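Local coordinates for mannan endo-1,4-beta-mannosidase (Cryptopygus antarcticus, PDB 4OOU), which hydrolyses internal beta-1,4-mannosidic linkages in mannans, galactomannans and glucomannans, yielding mainly short manno-oligosaccharides, at residues W147-L152 with I222-S227. Numbering follows the deposited sequence.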
ATOM      1  N   TRP A 147      16.471   6.337 -11.714  1.00 42.66           N
ATOM      2  CA  TRP A 147      17.150   7.181 -12.674  1.00 44.24           C
ATOM      3  C   TRP A 147      17.299   6.582 -14.094  1.00 49.54           C
ATOM      4  O   TRP A 147      17.178   7.313 -15.082  1.00 52.02           O
ATOM      5  CB  TRP A 147      18.493   7.557 -12.114  1.00 42.97           C
ATOM      6  CG  TRP A 147      18.451   8.308 -10.818  1.00 40.86           C
ATOM      7  CD1 TRP A 147      18.588   7.781  -9.582  1.00 41.94           C
ATOM      8  CD2 TRP A 147      18.301   9.723 -10.637  1.00 41.02           C
ATOM      9  NE1 TRP A 147      18.536   8.774  -8.624  1.00 42.95           N
ATOM     10  CE2 TRP A 147      18.370   9.976  -9.249  1.00 42.68           C
ATOM     11  CE3 TRP A 147      18.123  10.807 -11.517  1.00 44.83           C
ATOM     12  CZ2 TRP A 147      18.257  11.259  -8.709  1.00 44.81           C
ATOM     13  CZ3 TRP A 147      18.006  12.089 -10.983  1.00 45.23           C
ATOM     14  CH2 TRP A 147      18.084  12.305  -9.585  1.00 45.67           C
ATOM     15  N   ASP A 148      17.515   5.266 -14.194  1.00 49.56           N
ATOM     16  CA  ASP A 148      17.893   4.601 -15.456  1.00 49.31           C
ATOM     17  C   ASP A 148      16.715   3.943 -16.182  1.00 49.65           C
ATOM     18  O   ASP A 148      16.287   2.841 -15.829  1.00 48.40           O
ATOM     19  CB  ASP A 148      18.968   3.551 -15.155  1.00 50.26           C
ATOM     20  CG  ASP A 148      19.709   3.068 -16.386  1.00 50.31           C
ATOM     21  OD1 ASP A 148      19.098   2.733 -17.428  1.00 52.93           O
ATOM     22  OD2 ASP A 148      20.938   2.981 -16.281  1.00 54.65           O
ATOM     23  N   GLU A 149      16.236   4.597 -17.235  1.00 50.64           N
ATOM     24  CA  GLU A 149      15.099   4.100 -17.993  1.00 50.32           C
ATOM     25  C   GLU A 149      15.266   2.654 -18.456  1.00 51.70           C
ATOM     26  O   GLU A 149      14.288   1.918 -18.488  1.00 54.10           O
ATOM     27  CB  GLU A 149      14.816   4.988 -19.208  1.00 55.21           C
ATOM     28  CG  GLU A 149      14.527   6.448 -18.883  1.00 56.50           C
ATOM     29  CD  GLU A 149      13.831   7.203 -20.007  1.00 63.39           C
ATOM     30  OE1 GLU A 149      13.627   6.640 -21.124  1.00 63.93           O
ATOM     31  OE2 GLU A 149      13.479   8.382 -19.757  1.00 64.20           O
ATOM     32  N   SER A 150      16.478   2.230 -18.822  1.00 53.25           N
ATOM     33  CA  SER A 150      16.683   0.836 -19.320  1.00 48.48           C
ATOM     34  C   SER A 150      16.637  -0.183 -18.188  1.00 43.62           C
ATOM     35  O   SER A 150      16.100  -1.291 -18.354  1.00 38.34           O
ATOM     36  CB  SER A 150      17.994   0.679 -20.124  1.00 47.75           C
ATOM     37  OG  SER A 150      19.143   1.016 -19.354  1.00 47.73           O
ATOM     38  N   LYS A 151      17.196   0.202 -17.040  1.00 41.47           N
ATOM     39  CA  LYS A 151      17.258  -0.682 -15.894  1.00 42.85           C
ATOM     40  C   LYS A 151      15.873  -0.876 -15.296  1.00 42.79           C
ATOM     41  O   LYS A 151      15.559  -1.946 -14.774  1.00 45.13           O
ATOM     42  CB  LYS A 151      18.240  -0.132 -14.848  1.00 49.78           C
ATOM     43  CG  LYS A 151      19.726  -0.181 -15.240  1.00 49.39           C
ATOM     44  CD  LYS A 151      20.631   0.454 -14.180  1.00 49.30           C
ATOM     45  CE  LYS A 151      22.121   0.355 -14.539  1.00 49.32           C
ATOM     46  NZ  LYS A 151      23.039   1.003 -13.557  1.00 48.95           N
ATOM     47  N   LEU A 152      15.033   0.152 -15.379  1.00 43.82           N
ATOM     48  CA  LEU A 152      13.635   0.046 -14.911  1.00 43.28           C
ATOM     49  C   LEU A 152      12.836  -0.915 -15.748  1.00 44.70           C
ATOM     50  O   LEU A 152      12.073  -1.746 -15.209  1.00 42.30           O
ATOM     51  CB  LEU A 152      12.935   1.407 -14.934  1.00 43.32           C
ATOM     52  CG  LEU A 152      11.525   1.523 -14.316  1.00 43.23           C
ATOM     53  CD1 LEU A 152      11.336   0.726 -13.035  1.00 43.33           C
ATOM     54  CD2 LEU A 152      11.232   2.982 -14.031  1.00 42.96           C
ATOM     55  N   ILE A 222       6.984   5.784 -10.438  1.00 41.84           N
ATOM     56  CA  ILE A 222       5.747   5.098 -10.097  1.00 44.23           C
ATOM     57  C   ILE A 222       4.772   5.092 -11.300  1.00 41.32           C
ATOM     58  O   ILE A 222       4.081   4.106 -11.530  1.00 39.38           O
ATOM     59  CB  ILE A 222       5.170   5.361  -8.630  1.00 46.86           C
ATOM     60  CG1 ILE A 222       3.650   5.441  -8.619  1.00 45.47           C
ATOM     61  CG2 ILE A 222       5.782   6.540  -7.836  1.00 47.44           C
ATOM     62  CD1 ILE A 222       3.138   6.839  -8.707  1.00 48.75           C
ATOM     63  N   ASN A 223       4.801   6.135 -12.115  1.00 43.90           N
ATOM     64  CA  ASN A 223       4.019   6.166 -13.362  1.00 44.32           C
ATOM     65  C   ASN A 223       4.344   4.980 -14.274  1.00 41.80           C
ATOM     66  O   ASN A 223       3.446   4.201 -14.635  1.00 39.00           O
ATOM     67  CB  ASN A 223       4.251   7.500 -14.098  1.00 45.65           C
ATOM     68  CG  ASN A 223       3.459   7.623 -15.397  1.00 44.70           C
ATOM     69  OD1 ASN A 223       4.038   7.935 -16.448  1.00 39.11           O
ATOM     70  ND2 ASN A 223       2.130   7.400 -15.328  1.00 41.68           N
ATOM     71  N   TRP A 224       5.627   4.810 -14.587  1.00 38.07           N
ATOM     72  CA  TRP A 224       6.033   3.709 -15.447  1.00 38.48           C
ATOM     73  C   TRP A 224       5.606   2.382 -14.857  1.00 39.06           C
ATOM     74  O   TRP A 224       5.153   1.495 -15.589  1.00 35.44           O
ATOM     75  CB  TRP A 224       7.538   3.675 -15.667  1.00 38.84           C
ATOM     76  CG  TRP A 224       8.037   4.696 -16.610  1.00 44.75           C
ATOM     77  CD1 TRP A 224       7.608   5.969 -16.717  1.00 45.08           C
ATOM     78  CD2 TRP A 224       9.102   4.548 -17.562  1.00 51.82           C
ATOM     79  NE1 TRP A 224       8.322   6.632 -17.668  1.00 48.32           N
ATOM     80  CE2 TRP A 224       9.252   5.790 -18.206  1.00 50.47           C
ATOM     81  CE3 TRP A 224       9.945   3.485 -17.931  1.00 56.38           C
ATOM     82  CZ2 TRP A 224      10.212   6.016 -19.213  1.00 54.64           C
ATOM     83  CZ3 TRP A 224      10.904   3.704 -18.945  1.00 59.17           C
ATOM     84  CH2 TRP A 224      11.026   4.966 -19.566  1.00 57.75           C
ATOM     85  N   ILE A 225       5.761   2.228 -13.538  1.00 39.99           N
ATOM     86  CA  ILE A 225       5.473   0.944 -12.925  1.00 39.55           C
ATOM     87  C   ILE A 225       3.983   0.593 -12.948  1.00 38.32           C
ATOM     88  O   ILE A 225       3.616  -0.530 -13.316  1.00 32.37           O
ATOM     89  CB  ILE A 225       6.054   0.855 -11.519  1.00 43.01           C
ATOM     90  CG1 ILE A 225       7.583   0.848 -11.596  1.00 43.91           C
ATOM     91  CG2 ILE A 225       5.604  -0.429 -10.836  1.00 43.73           C
ATOM     92  CD1 ILE A 225       8.251   1.072 -10.250  1.00 44.46           C
ATOM     93  N   SER A 226       3.131   1.557 -12.580  1.00 40.37           N
ATOM     94  CA  SER A 226       1.674   1.396 -12.676  1.00 40.45           C
ATOM     95  C   SER A 226       1.264   1.091 -14.110  1.00 43.99           C
ATOM     96  O   SER A 226       0.400   0.236 -14.377  1.00 40.31           O
ATOM     97  CB  SER A 226       0.978   2.674 -12.242  1.00 42.51           C
ATOM     98  OG  SER A 226      -0.425   2.566 -12.338  1.00 40.85           O
ATOM     99  N   SER A 227       1.890   1.795 -15.050  1.00 43.52           N
ATOM    100  CA  SER A 227       1.471   1.637 -16.407  1.00 43.18           C
ATOM    101  C   SER A 227       1.573   0.172 -16.764  1.00 42.98           C
ATOM    102  O   SER A 227       0.692  -0.350 -17.440  1.00 45.21           O
ATOM    103  CB  SER A 227       2.275   2.485 -17.386  1.00 41.63           C
ATOM    104  OG  SER A 227       1.841   2.154 -18.709  1.00 41.80           O
TER
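The indole of W224 meets the carboxylate of E149 at an edge: OE1 of E149 lies close to the ring plane, 3.5 Å from CH2 of W224, and the two planes are turned 63° apart. For OE1 this is an edge contact, the weakly positive ring C-H rim facing a carboxylate oxygen. CB of E149 instead reaches CH2 of W224 (3.8 Å) from out of the ring plane, on the side from which CD2 of L152 comes. The other carboxylate oxygen, OE2, forms a salt bridge with K220, one turn before W224, and K269 makes a cation-pi contact with the indole. L152 approaches the ring obliquely, its CD2 4.1 Å from both CB and CE3 of W224. With CG anti to the backbone N (chi1 -173°), L152 directs its branched end across to helix 215-232, where CD1 reaches CG1 of I225 at 4.0 Å. Replacing W224 with an alanine would keep CB but is likely to leave E149 and K269 without the indole they meet, opening a gap between the helices. At the start of helix 149-167, D148 is the N-cap: its OD1 accepts from N of K151 (3.2 Å, 154°) and from OG of S150 (2.6 Å). The contact thus joins the substrate-binding N-terminal end of helix 149-167 to helix 215-232, two helices packed outside the parallel strands of the TIM barrel of glycoside hydrolase family 5.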